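Local atomic coordinates of flagellar hook-associated protein (PDB entry 4UT1), a protein that probably serves as a structural component of the bacterial flagellum, at the junction between the hook and the filament. Residues F121-A131 with D570-V581; Q321-S329 with S442-V450. All blocks are in the same frame, centred on the assembly; numbering follows the deposited sequence.

Interaction 1 (F121-A131 with D570-V581)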
ATOM      1  N   PHE A 121      19.848  -3.537  -3.296  1.00 12.81           N
ATOM      2  CA  PHE A 121      20.529  -3.752  -2.027  1.00 13.19           C
ATOM      3  C   PHE A 121      21.900  -4.424  -2.204  1.00 15.26           C
ATOM      4  O   PHE A 121      22.834  -4.071  -1.500  1.00 15.54           O
ATOM      5  CB  PHE A 121      19.635  -4.554  -1.072  1.00 14.05           C
ATOM      6  CG  PHE A 121      18.452  -3.766  -0.554  1.00 15.08           C
ATOM      7  CD1 PHE A 121      18.645  -2.565   0.119  1.00 14.97           C
ATOM      8  CD2 PHE A 121      17.156  -4.215  -0.754  1.00 17.60           C
ATOM      9  CE1 PHE A 121      17.564  -1.828   0.581  1.00 18.19           C
ATOM     10  CE2 PHE A 121      16.068  -3.490  -0.287  1.00 14.51           C
ATOM     11  CZ  PHE A 121      16.276  -2.291   0.380  1.00 16.97           C
ATOM     12  N   THR A 122      22.057  -5.351  -3.149  1.00 15.21           N
ATOM     13  CA  THR A 122      23.392  -5.938  -3.307  1.00 16.19           C
ATOM     14  C   THR A 122      24.356  -4.916  -3.912  1.00 16.26           C
ATOM     15  O   THR A 122      25.554  -4.935  -3.631  1.00 16.65           O
ATOM     16  CB  THR A 122      23.382  -7.238  -4.139  1.00 18.78           C
ATOM     17  OG1 THR A 122      23.008  -6.969  -5.497  1.00 21.55           O
ATOM     18  CG2 THR A 122      22.408  -8.243  -3.527  1.00 16.11           C
ATOM     19  N   GLY A 123      23.833  -3.997  -4.707  1.00 14.75           N
ATOM     20  CA  GLY A 123      24.634  -2.899  -5.216  1.00 16.34           C
ATOM     21  C   GLY A 123      25.259  -2.076  -4.098  1.00 16.65           C
ATOM     22  O   GLY A 123      26.395  -1.618  -4.207  1.00 16.34           O
ATOM     23  N   LEU A 124      24.511  -1.892  -3.016  1.00 12.97           N
ATOM     24  CA  LEU A 124      24.971  -1.092  -1.885  1.00 15.78           C
ATOM     25  C   LEU A 124      26.020  -1.850  -1.079  1.00 13.94           C
ATOM     26  O   LEU A 124      26.845  -1.255  -0.393  1.00 14.03           O
ATOM     27  CB  LEU A 124      23.781  -0.692  -1.009  1.00 13.91           C
ATOM     28  CG  LEU A 124      22.774   0.232  -1.715  1.00 12.15           C
ATOM     29  CD1 LEU A 124      21.603   0.598  -0.789  1.00 17.27           C
ATOM     30  CD2 LEU A 124      23.458   1.501  -2.180  1.00 15.16           C
ATOM     31  N   GLN A 125      25.989  -3.172  -1.161  1.00 16.57           N
ATOM     32  CA  GLN A 125      27.036  -3.975  -0.540  1.00 16.12           C
ATOM     33  C   GLN A 125      28.377  -3.743  -1.244  1.00 16.71           C
ATOM     34  O   GLN A 125      29.441  -3.703  -0.605  1.00 16.96           O
ATOM     35  CB  GLN A 125      26.651  -5.454  -0.560  1.00 17.92           C
ATOM     36  CG  GLN A 125      27.752  -6.367  -0.048  1.00 29.61           C
ATOM     37  CD  GLN A 125      27.218  -7.708   0.396  1.00 38.19           C
ATOM     38  OE1 GLN A 125      26.216  -8.196  -0.131  1.00 44.80           O
ATOM     39  NE2 GLN A 125      27.874  -8.308   1.382  1.00 42.13           N
ATOM     40  N   THR A 126      28.327  -3.596  -2.567  1.00 14.40           N
ATOM     41  CA  THR A 126      29.514  -3.263  -3.344  1.00 17.19           C
ATOM     42  C   THR A 126      30.054  -1.913  -2.908  1.00 17.39           C
ATOM     43  O   THR A 126      31.261  -1.736  -2.750  1.00 14.06           O
ATOM     44  CB  THR A 126      29.203  -3.255  -4.858  1.00 18.51           C
ATOM     45  OG1 THR A 126      28.795  -4.569  -5.241  1.00 22.54           O
ATOM     46  CG2 THR A 126      30.408  -2.850  -5.661  1.00 17.69           C
ATOM     47  N   VAL A 127      29.154  -0.964  -2.682  1.00 13.68           N
ATOM     48  CA  VAL A 127      29.576   0.341  -2.207  1.00 13.23           C
ATOM     49  C   VAL A 127      30.208   0.179  -0.820  1.00 13.95           C
ATOM     50  O   VAL A 127      31.189   0.842  -0.502  1.00 12.75           O
ATOM     51  CB  VAL A 127      28.403   1.349  -2.140  1.00 16.03           C
ATOM     52  CG1 VAL A 127      28.818   2.589  -1.374  1.00 14.08           C
ATOM     53  CG2 VAL A 127      27.908   1.712  -3.564  1.00 13.73           C
ATOM     54  N   ALA A 128      29.660  -0.724  -0.018  1.00 13.33           N
ATOM     55  CA  ALA A 128      30.124  -0.878   1.363  1.00 15.13           C
ATOM     56  C   ALA A 128      31.601  -1.269   1.406  1.00 14.58           C
ATOM     57  O   ALA A 128      32.314  -0.918   2.354  1.00 16.02           O
ATOM     58  CB  ALA A 128      29.284  -1.915   2.095  1.00 15.98           C
ATOM     59  N   ASN A 129      32.052  -1.991   0.381  1.00 16.40           N
ATOM     60  CA  ASN A 129      33.439  -2.464   0.312  1.00 16.54           C
ATOM     61  C   ASN A 129      34.335  -1.550  -0.514  1.00 19.35           C
ATOM     62  O   ASN A 129      35.551  -1.759  -0.589  1.00 17.83           O
ATOM     63  CB  ASN A 129      33.489  -3.874  -0.275  1.00 17.24           C
ATOM     64  CG  ASN A 129      32.882  -4.907   0.641  1.00 20.59           C
ATOM     65  OD1 ASN A 129      33.066  -4.854   1.856  1.00 25.73           O
ATOM     66  ND2 ASN A 129      32.152  -5.847   0.071  1.00 23.22           N
ATOM     67  N   ASN A 130      33.720  -0.557  -1.151  1.00 14.09           N
ATOM     68  CA  ASN A 130      34.424   0.390  -2.006  1.00 18.46           C
ATOM     69  C   ASN A 130      33.802   1.761  -1.826  1.00 18.78           C
ATOM     70  O   ASN A 130      33.329   2.373  -2.794  1.00 16.44           O
ATOM     71  CB  ASN A 130      34.351  -0.015  -3.492  1.00 18.22           C
ATOM     72  CG  ASN A 130      34.818  -1.435  -3.746  1.00 19.39           C
ATOM     73  OD1 ASN A 130      36.002  -1.676  -3.999  1.00 20.34           O
ATOM     74  ND2 ASN A 130      33.893  -2.382  -3.675  1.00 15.58           N
ATOM     75  N   ALA A 131      33.779   2.235  -0.588  1.00 17.92           N
ATOM     76  CA  ALA A 131      32.907   3.344  -0.220  1.00 16.89           C
ATOM     77  C   ALA A 131      33.257   4.655  -0.921  1.00 16.14           C
ATOM     78  O   ALA A 131      32.385   5.485  -1.141  1.00 19.48           O
ATOM     79  CB  ALA A 131      32.924   3.531   1.303  1.00 16.87           C
ATOM     80  N   ASP A 570      34.824   4.950   4.952  1.00 21.63           N
ATOM     81  CA  ASP A 570      34.095   4.011   5.785  1.00 21.20           C
ATOM     82  C   ASP A 570      32.816   3.564   5.075  1.00 17.64           C
ATOM     83  O   ASP A 570      32.164   4.366   4.398  1.00 16.36           O
ATOM     84  CB  ASP A 570      33.777   4.651   7.132  1.00 20.07           C
ATOM     85  CG  ASP A 570      33.019   3.728   8.050  1.00 19.15           C
ATOM     86  OD1 ASP A 570      31.799   3.646   7.911  1.00 21.15           O
ATOM     87  OD2 ASP A 570      33.639   3.082   8.914  1.00 25.67           O
ATOM     88  N   GLY A 571      32.452   2.291   5.213  1.00 15.23           N
ATOM     89  CA  GLY A 571      31.245   1.806   4.557  1.00 18.74           C
ATOM     90  C   GLY A 571      30.249   1.110   5.461  1.00 15.00           C
ATOM     91  O   GLY A 571      29.423   0.335   4.992  1.00 12.96           O
ATOM     92  N   ARG A 572      30.323   1.384   6.763  1.00 14.37           N
ATOM     93  CA  ARG A 572      29.423   0.738   7.708  1.00 15.39           C
ATOM     94  C   ARG A 572      27.952   1.031   7.408  1.00 13.51           C
ATOM     95  O   ARG A 572      27.085   0.160   7.561  1.00 13.22           O
ATOM     96  CB  ARG A 572      29.752   1.170   9.136  1.00 13.44           C
ATOM     97  CG  ARG A 572      30.979   0.459   9.703  1.00 19.63           C
ATOM     98  CD  ARG A 572      31.281   1.004  11.082  1.00 18.36           C
ATOM     99  NE  ARG A 572      32.036   2.243  10.978  1.00 18.08           N
ATOM    100  CZ  ARG A 572      32.074   3.188  11.907  1.00 18.84           C
ATOM    101  NH1 ARG A 572      31.359   3.068  13.026  1.00 15.60           N
ATOM    102  NH2 ARG A 572      32.804   4.275  11.695  1.00 16.95           N
ATOM    103  N   ASN A 573      27.655   2.241   6.973  1.00 12.07           N
ATOM    104  CA  ASN A 573      26.240   2.527   6.722  1.00 11.58           C
ATOM    105  C   ASN A 573      25.748   1.948   5.405  1.00 10.78           C
ATOM    106  O   ASN A 573      24.565   1.611   5.284  1.00 13.77           O
ATOM    107  CB  ASN A 573      25.943   4.020   6.755  1.00 12.10           C
ATOM    108  CG  ASN A 573      24.466   4.284   6.983  1.00 13.80           C
ATOM    109  OD1 ASN A 573      23.902   3.838   7.991  1.00 14.10           O
ATOM    110  ND2 ASN A 573      23.816   4.962   6.030  1.00 11.12           N
ATOM    111  N   ALA A 574      26.634   1.858   4.420  1.00 10.46           N
ATOM    112  CA  ALA A 574      26.286   1.202   3.172  1.00 12.73           C
ATOM    113  C   ALA A 574      25.995  -0.266   3.467  1.00 12.57           C
ATOM    114  O   ALA A 574      25.062  -0.838   2.922  1.00 12.18           O
ATOM    115  CB  ALA A 574      27.404   1.344   2.136  1.00 13.64           C
ATOM    116  N   LEU A 575      26.786  -0.868   4.352  1.00 12.74           N
ATOM    117  CA  LEU A 575      26.546  -2.246   4.764  1.00 10.18           C
ATOM    118  C   LEU A 575      25.160  -2.363   5.394  1.00 13.44           C
ATOM    119  O   LEU A 575      24.409  -3.296   5.093  1.00 14.83           O
ATOM    120  CB  LEU A 575      27.631  -2.735   5.744  1.00 14.68           C
ATOM    121  CG  LEU A 575      27.424  -4.169   6.254  1.00 16.90           C
ATOM    122  CD1 LEU A 575      27.456  -5.131   5.094  1.00 20.01           C
ATOM    123  CD2 LEU A 575      28.476  -4.572   7.286  1.00 22.56           C
ATOM    124  N   ALA A 576      24.819  -1.413   6.263  1.00 14.31           N
ATOM    125  CA  ALA A 576      23.513  -1.407   6.910  1.00 15.74           C
ATOM    126  C   ALA A 576      22.393  -1.224   5.866  1.00 17.58           C
ATOM    127  O   ALA A 576      21.363  -1.916   5.909  1.00 13.65           O
ATOM    128  CB  ALA A 576      23.450  -0.319   7.972  1.00 13.72           C
ATOM    129  N   LEU A 577      22.600  -0.304   4.931  1.00 13.09           N
ATOM    130  CA  LEU A 577      21.639  -0.113   3.841  1.00 13.47           C
ATOM    131  C   LEU A 577      21.386  -1.421   3.103  1.00 14.15           C
ATOM    132  O   LEU A 577      20.233  -1.781   2.866  1.00 14.85           O
ATOM    133  CB  LEU A 577      22.132   0.947   2.851  1.00  9.87           C
ATOM    134  CG  LEU A 577      21.956   2.404   3.265  1.00 10.45           C
ATOM    135  CD1 LEU A 577      22.952   3.274   2.521  1.00 10.09           C
ATOM    136  CD2 LEU A 577      20.506   2.868   2.998  1.00  9.61           C
ATOM    137  N   SER A 578      22.468  -2.120   2.740  1.00 14.88           N
ATOM    138  CA  SER A 578      22.378  -3.363   1.975  1.00 14.03           C
ATOM    139  C   SER A 578      21.612  -4.453   2.725  1.00 16.84           C
ATOM    140  O   SER A 578      20.930  -5.269   2.115  1.00 18.70           O
ATOM    141  CB  SER A 578      23.777  -3.887   1.602  1.00 15.78           C
ATOM    142  OG  SER A 578      24.398  -4.503   2.721  1.00 18.60           O
ATOM    143  N   GLN A 579      21.721  -4.465   4.049  1.00 17.76           N
ATOM    144  CA  GLN A 579      21.047  -5.493   4.835  1.00 18.93           C
ATOM    145  C   GLN A 579      19.545  -5.222   5.042  1.00 19.97           C
ATOM    146  O   GLN A 579      18.822  -6.070   5.567  1.00 19.11           O
ATOM    147  CB  GLN A 579      21.753  -5.651   6.183  1.00 17.95           C
ATOM    148  CG  GLN A 579      23.160  -6.256   6.061  1.00 16.71           C
ATOM    149  CD  GLN A 579      23.942  -6.152   7.366  1.00 26.24           C
ATOM    150  OE1 GLN A 579      23.570  -5.397   8.269  1.00 27.44           O
ATOM    151  NE2 GLN A 579      25.034  -6.906   7.468  1.00 32.82           N
ATOM    152  N   LEU A 580      19.071  -4.055   4.619  1.00 15.49           N
ATOM    153  CA  LEU A 580      17.634  -3.771   4.657  1.00 20.36           C
ATOM    154  C   LEU A 580      16.808  -4.777   3.855  1.00 23.41           C
ATOM    155  O   LEU A 580      15.597  -4.910   4.069  1.00 21.22           O
ATOM    156  CB  LEU A 580      17.353  -2.362   4.139  1.00 18.41           C
ATOM    157  CG  LEU A 580      17.827  -1.248   5.063  1.00 17.02           C
ATOM    158  CD1 LEU A 580      17.627   0.120   4.415  1.00 16.05           C
ATOM    159  CD2 LEU A 580      17.089  -1.332   6.385  1.00 20.87           C
ATOM    160  N   VAL A 581      17.460  -5.468   2.925  1.00 15.50           N
ATOM    161  CA  VAL A 581      16.811  -6.520   2.155  1.00 19.46           C
ATOM    162  C   VAL A 581      16.249  -7.631   3.042  1.00 25.57           C
ATOM    163  O   VAL A 581      15.344  -8.354   2.629  1.00 21.04           O
ATOM    164  CB  VAL A 581      17.776  -7.149   1.139  1.00 18.78           C
ATOM    165  CG1 VAL A 581      18.777  -8.062   1.841  1.00 19.92           C
ATOM    166  CG2 VAL A 581      16.993  -7.936   0.091  1.00 22.79           C
TER

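Interaction 2 (Q321-S329 with S442-V450). With EDO (1,2-ethanediol), chain K.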
ATOM      1  N   GLN A 321      17.612   4.904   6.711  1.00 11.05           N
ATOM      2  CA  GLN A 321      18.961   4.375   6.919  1.00 13.89           C
ATOM      3  C   GLN A 321      20.020   5.302   6.321  1.00 14.41           C
ATOM      4  O   GLN A 321      21.093   5.455   6.886  1.00 12.78           O
ATOM      5  CB  GLN A 321      19.104   2.963   6.329  1.00 13.96           C
ATOM      6  CG  GLN A 321      20.359   2.207   6.792  1.00 13.38           C
ATOM      7  CD  GLN A 321      20.424   2.041   8.315  1.00 19.38           C
ATOM      8  OE1 GLN A 321      19.467   1.590   8.938  1.00 21.92           O
ATOM      9  NE2 GLN A 321      21.557   2.409   8.912  1.00 18.41           N
ATOM     10  N   ASN A 322      19.737   5.917   5.179  1.00 10.07           N
ATOM     11  CA  ASN A 322      20.709   6.849   4.623  1.00 10.37           C
ATOM     12  C   ASN A 322      20.935   8.057   5.543  1.00 13.92           C
ATOM     13  O   ASN A 322      22.070   8.547   5.677  1.00 14.00           O
ATOM     14  CB  ASN A 322      20.291   7.296   3.217  1.00 11.88           C
ATOM     15  CG  ASN A 322      21.473   7.730   2.391  1.00 12.65           C
ATOM     16  OD1 ASN A 322      22.426   6.960   2.201  1.00 11.56           O
ATOM     17  ND2 ASN A 322      21.440   8.968   1.906  1.00 11.84           N
ATOM     18  N   ALA A 323      19.861   8.494   6.210  1.00 13.67           N
ATOM     19  CA  ALA A 323      19.900   9.595   7.158  1.00 15.78           C
ATOM     20  C   ALA A 323      20.736   9.259   8.397  1.00 16.30           C
ATOM     21  O   ALA A 323      21.021  10.141   9.195  1.00 14.87           O
ATOM     22  CB  ALA A 323      18.473   9.992   7.576  1.00 10.78           C
ATOM     23  N   LEU A 324      21.102   7.986   8.562  1.00 15.56           N
ATOM     24  CA  LEU A 324      21.982   7.572   9.668  1.00 14.72           C
ATOM     25  C   LEU A 324      23.458   7.512   9.259  1.00 16.59           C
ATOM     26  O   LEU A 324      24.309   7.176  10.074  1.00 16.53           O
ATOM     27  CB  LEU A 324      21.561   6.203  10.217  1.00 12.70           C
ATOM     28  CG  LEU A 324      20.186   6.140  10.880  1.00 17.77           C
ATOM     29  CD1 LEU A 324      19.883   4.737  11.387  1.00 20.60           C
ATOM     30  CD2 LEU A 324      20.109   7.155  12.007  1.00 21.90           C
ATOM     31  N   GLY A 325      23.769   7.807   8.000  1.00 13.05           N
ATOM     32  CA  GLY A 325      25.159   7.816   7.570  1.00 11.88           C
ATOM     33  C   GLY A 325      25.638   9.216   7.226  1.00 15.23           C
ATOM     34  O   GLY A 325      24.883  10.180   7.341  1.00 14.91           O
ATOM     35  N   VAL A 326      26.898   9.329   6.806  1.00 15.87           N
ATOM     36  CA  VAL A 326      27.415  10.592   6.268  1.00 13.17           C
ATOM     37  C   VAL A 326      27.938  10.367   4.847  1.00 18.79           C
ATOM     38  O   VAL A 326      28.396   9.276   4.507  1.00 15.89           O
ATOM     39  CB  VAL A 326      28.536  11.191   7.149  1.00 19.44           C
ATOM     40  CG1 VAL A 326      28.005  11.473   8.555  1.00 18.23           C
ATOM     41  CG2 VAL A 326      29.733  10.254   7.205  1.00 21.67           C
ATOM     42  N   ASP A 327      27.860  11.410   4.028  1.00 21.36           N
ATOM     43  CA  ASP A 327      28.232  11.319   2.622  1.00 21.34           C
ATOM     44  C   ASP A 327      29.729  11.543   2.458  1.00 26.38           C
ATOM     45  O   ASP A 327      30.470  11.520   3.438  1.00 25.96           O
ATOM     46  CB  ASP A 327      27.430  12.323   1.781  1.00 23.28           C
ATOM     47  CG  ASP A 327      27.719  13.782   2.142  1.00 22.92           C
ATOM     48  OD1 ASP A 327      28.758  14.086   2.755  1.00 25.91           O
ATOM     49  OD2 ASP A 327      26.894  14.642   1.781  1.00 24.51           O
ATOM     50  N   MET A 328      30.165  11.772   1.225  1.00 31.51           N
ATOM     51  CA  MET A 328      31.589  11.936   0.941  1.00 34.66           C
ATOM     52  C   MET A 328      32.153  13.184   1.623  1.00 36.65           C
ATOM     53  O   MET A 328      33.355  13.275   1.875  1.00 38.00           O
ATOM     54  CB  MET A 328      31.828  11.997  -0.572  1.00 36.79           C
ATOM     55  CG  MET A 328      31.623  10.669  -1.309  1.00 35.00           C
ATOM     56  SD  MET A 328      32.911   9.429  -0.974  1.00 39.20           S
ATOM     57  CE  MET A 328      34.424  10.354  -1.245  1.00 40.78           C
ATOM     58  N   SER A 329      31.277  14.134   1.938  1.00 36.47           N
ATOM     59  CA  SER A 329      31.689  15.377   2.591  1.00 32.37           C
ATOM     60  C   SER A 329      31.524  15.337   4.108  1.00 32.71           C
ATOM     61  O   SER A 329      31.713  16.346   4.782  1.00 33.65           O
ATOM     62  CB  SER A 329      30.891  16.559   2.027  1.00 32.59           C
ATOM     63  OG  SER A 329      30.947  16.571   0.611  1.00 38.76           O
ATOM     64  N   SER A 442      27.266  10.394  -5.014  1.00 16.13           N
ATOM     65  CA  SER A 442      27.889  10.918  -3.801  1.00 20.47           C
ATOM     66  C   SER A 442      26.887  11.072  -2.655  1.00 17.93           C
ATOM     67  O   SER A 442      27.280  11.172  -1.484  1.00 16.08           O
ATOM     68  CB  SER A 442      28.561  12.265  -4.089  1.00 22.43           C
ATOM     69  OG  SER A 442      29.610  12.104  -5.039  1.00 28.22           O
ATOM     70  N   ALA A 443      25.599  11.098  -2.986  1.00 17.30           N
ATOM     71  CA  ALA A 443      24.568  11.266  -1.960  1.00 15.33           C
ATOM     72  C   ALA A 443      24.356  10.010  -1.118  1.00 14.85           C
ATOM     73  O   ALA A 443      23.716  10.069  -0.067  1.00 13.43           O
ATOM     74  CB  ALA A 443      23.236  11.695  -2.606  1.00 15.26           C
ATOM     75  N   ILE A 444      24.857   8.870  -1.584  1.00 14.56           N
ATOM     76  CA  ILE A 444      24.787   7.656  -0.780  1.00 14.01           C
ATOM     77  C   ILE A 444      25.696   7.839   0.447  1.00 12.05           C
ATOM     78  O   ILE A 444      26.888   8.090   0.314  1.00 13.89           O
ATOM     79  CB  ILE A 444      25.193   6.410  -1.594  1.00 14.65           C
ATOM     80  CG1 ILE A 444      24.227   6.218  -2.770  1.00 16.71           C
ATOM     81  CG2 ILE A 444      25.203   5.157  -0.713  1.00 13.43           C
ATOM     82  CD1 ILE A 444      24.715   5.238  -3.804  1.00 14.06           C
ATOM     83  N   ALA A 445      25.109   7.761   1.632  1.00 13.32           N
ATOM     84  CA  ALA A 445      25.858   7.982   2.865  1.00 13.62           C
ATOM     85  C   ALA A 445      26.419   6.657   3.369  1.00 14.23           C
ATOM     86  O   ALA A 445      25.815   6.003   4.209  1.00 14.22           O
ATOM     87  CB  ALA A 445      24.966   8.633   3.917  1.00 13.96           C
ATOM     88  N   ALA A 446      27.578   6.264   2.847  1.00 12.95           N
ATOM     89  CA  ALA A 446      28.131   4.945   3.124  1.00 12.59           C
ATOM     90  C   ALA A 446      28.796   4.847   4.493  1.00 13.22           C
ATOM     91  O   ALA A 446      28.911   3.764   5.048  1.00 12.38           O
ATOM     92  CB  ALA A 446      29.133   4.560   2.038  1.00 11.78           C
ATOM     93  N   ALA A 447      29.225   5.976   5.025  1.00 13.85           N
ATOM     94  CA  ALA A 447      29.998   5.982   6.267  1.00 14.32           C
ATOM     95  C   ALA A 447      29.126   6.142   7.507  1.00 15.61           C
ATOM     96  O   ALA A 447      28.088   6.793   7.462  1.00 13.58           O
ATOM     97  CB  ALA A 447      31.025   7.085   6.212  1.00 15.45           C
ATOM     98  N   SER A 448      29.555   5.549   8.618  1.00 17.91           N
ATOM     99  CA  SER A 448      28.965   5.859   9.931  1.00 15.29           C
ATOM    100  C   SER A 448      29.379   7.265  10.366  1.00 15.73           C
ATOM    101  O   SER A 448      30.500   7.688  10.097  1.00 19.12           O
ATOM    102  CB  SER A 448      29.400   4.840  10.985  1.00 18.49           C
ATOM    103  OG  SER A 448      28.933   5.218  12.276  1.00 19.76           O
ATOM    104  N   PRO A 449      28.480   7.998  11.036  1.00 14.51           N
ATOM    105  CA  PRO A 449      28.829   9.333  11.548  1.00 14.54           C
ATOM    106  C   PRO A 449      29.779   9.264  12.756  1.00 16.06           C
ATOM    107  O   PRO A 449      30.470  10.229  13.067  1.00 15.52           O
ATOM    108  CB  PRO A 449      27.483   9.924  11.977  1.00 15.71           C
ATOM    109  CG  PRO A 449      26.427   8.983  11.465  1.00 16.54           C
ATOM    110  CD  PRO A 449      27.071   7.652  11.282  1.00 16.81           C
ATOM    111  N   VAL A 450      29.797   8.119  13.418  1.00 14.53           N
ATOM    112  CA  VAL A 450      30.553   7.977  14.667  1.00 13.91           C
ATOM    113  C   VAL A 450      31.766   7.061  14.528  1.00 16.09           C
ATOM    114  O   VAL A 450      31.781   6.131  13.726  1.00 15.85           O
ATOM    115  CB  VAL A 450      29.652   7.428  15.776  1.00 16.20           C
ATOM    116  CG1 VAL A 450      29.357   5.961  15.531  1.00 15.99           C
ATOM    117  CG2 VAL A 450      30.291   7.646  17.165  1.00 17.70           C
TER
HETATM  118  C1  EDO K1637      30.381  13.547  11.871  1.00 29.73           C
HETATM  119  O1  EDO K1637      29.588  12.510  12.456  1.00 29.55           O
HETATM  120  C2  EDO K1637      30.370  13.409  10.356  1.00 26.52           C
HETATM  121  O2  EDO K1637      31.220  14.413   9.789  1.00 34.16           O
HETATM  122  O   HOH W   1      29.791   8.194   2.144  1.00 19.36           O

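Interaction 1 (F121-A131 with D570-V581)
A nearly antiparallel helix pair packs here through small residues, with A128 of helix 113-129 set against A574 of helix 572-579 and F121 closing the far end. The axes run at 164° and come within 7.6 Å, a close spacing that fits the glycine, alanines and serine lining the interface. No hydrogen bond joins the two segments; the contact is van der Waals packing. A574 CB rests 3.6 Å from A128 CA and also meets V127 CG1, while A128 CB lies against L575 N. Beside the N-cap residue G571, A131 CB reaches D570 O at 3.3 Å. Two turns beyond G571, S578 turns its hydroxyl back along its own helix: chi1 of 77° places OG between the backbone N and the carbonyl carbon, from where it donates to L575 O at 2.7 Å. S578 CB itself lies 3.2 Å from F121 O. The F121 ring carries V581 N and L580 C over one face, its CD2 is 3.5 Å from V581 CB, and its CE1 touches L580 CB, the two side chains crossing at about a right angle. L124 CD1 fills the next place, 3.7 Å from L577 CB. At the start of the short helix, D570 forms an Asx turn with R572 N and a salt bridge with R572 NE. On the flanks, L124 and V127 lean on A140 and A136 of helix 134-193, whereas L577 and L580 pack on the end of helix 287-322, so the short helix lies between helix 113-129 and helix 287-322.

Interaction 2 (Q321-S329 with S442-V450)
N322 of helix 287-322 reaches to the backbone of A443 and A445. CB leads out with CG anti to the backbone N (chi1 -155°), which carries the amide over to the facing segment; CG lies beside the A445 methyl, and the two tip atoms then divide the work. OD1 accepts from A445 N at 2.9 Å in a nearly straight bond (165°), the donor tilted somewhat from the carbonyl plane. ND2 gives a hydrogen to A443 O at 3.2 Å, an acceptor lying in the amide plane, and is also bonded to G334 O. Bonds on both tip atoms fix the rotation of the amide. The A445 methyl packs 3.4 Å from G325 C, in the last residue of the type I turn N322-G325. Beyond that turn the chain runs antiparallel to the facing segment: V326 N donates to A447 O at 2.9 Å. A weak return bond of 3.4 Å joins A447 N to V326 O. The same V326 O accepts from a water that in turn takes the hydrogen of A446 N. V326 directs its CG2 to A447 CB (3.6 Å) and its CG1 to P449 CB, while a 1,2-ethanediol, probably from the crystallisation liquor, covers CG1 too. P449 CG and CD both lie 3.1 Å from L324 O. An isolated antiparallel bridge, with an asparagine side chain binding the backbone of A443 and A445, thus pairs two connecting segments: one leaves helix 287-322 toward the sheet that begins with strand 343-346, the other enters strand 450-454 of the next sheet.

In the fold
Interactions 1 and 2 adjoin near one end of the elongated helical body, their centres about 11 Å apart. Both use segment 570-581 as common ground: a flank beside the one packing on helix 113-129 meets the loops of interaction 2, where the N573 side chain bonds Q321 NE2 and A445 O, and D570 and R572 bond S448 N and V450 O. Interaction 1, partly buried, joins two helices by van der Waals packing of side chains and backbone, without hydrogen bonds between them; interaction 2, more deeply buried, joins mostly loop segments by backbone and amide hydrogen bonds. R137 of helix 134-193 reaches both, bonding A131 O and I444 O. Together they gather distant chain parts.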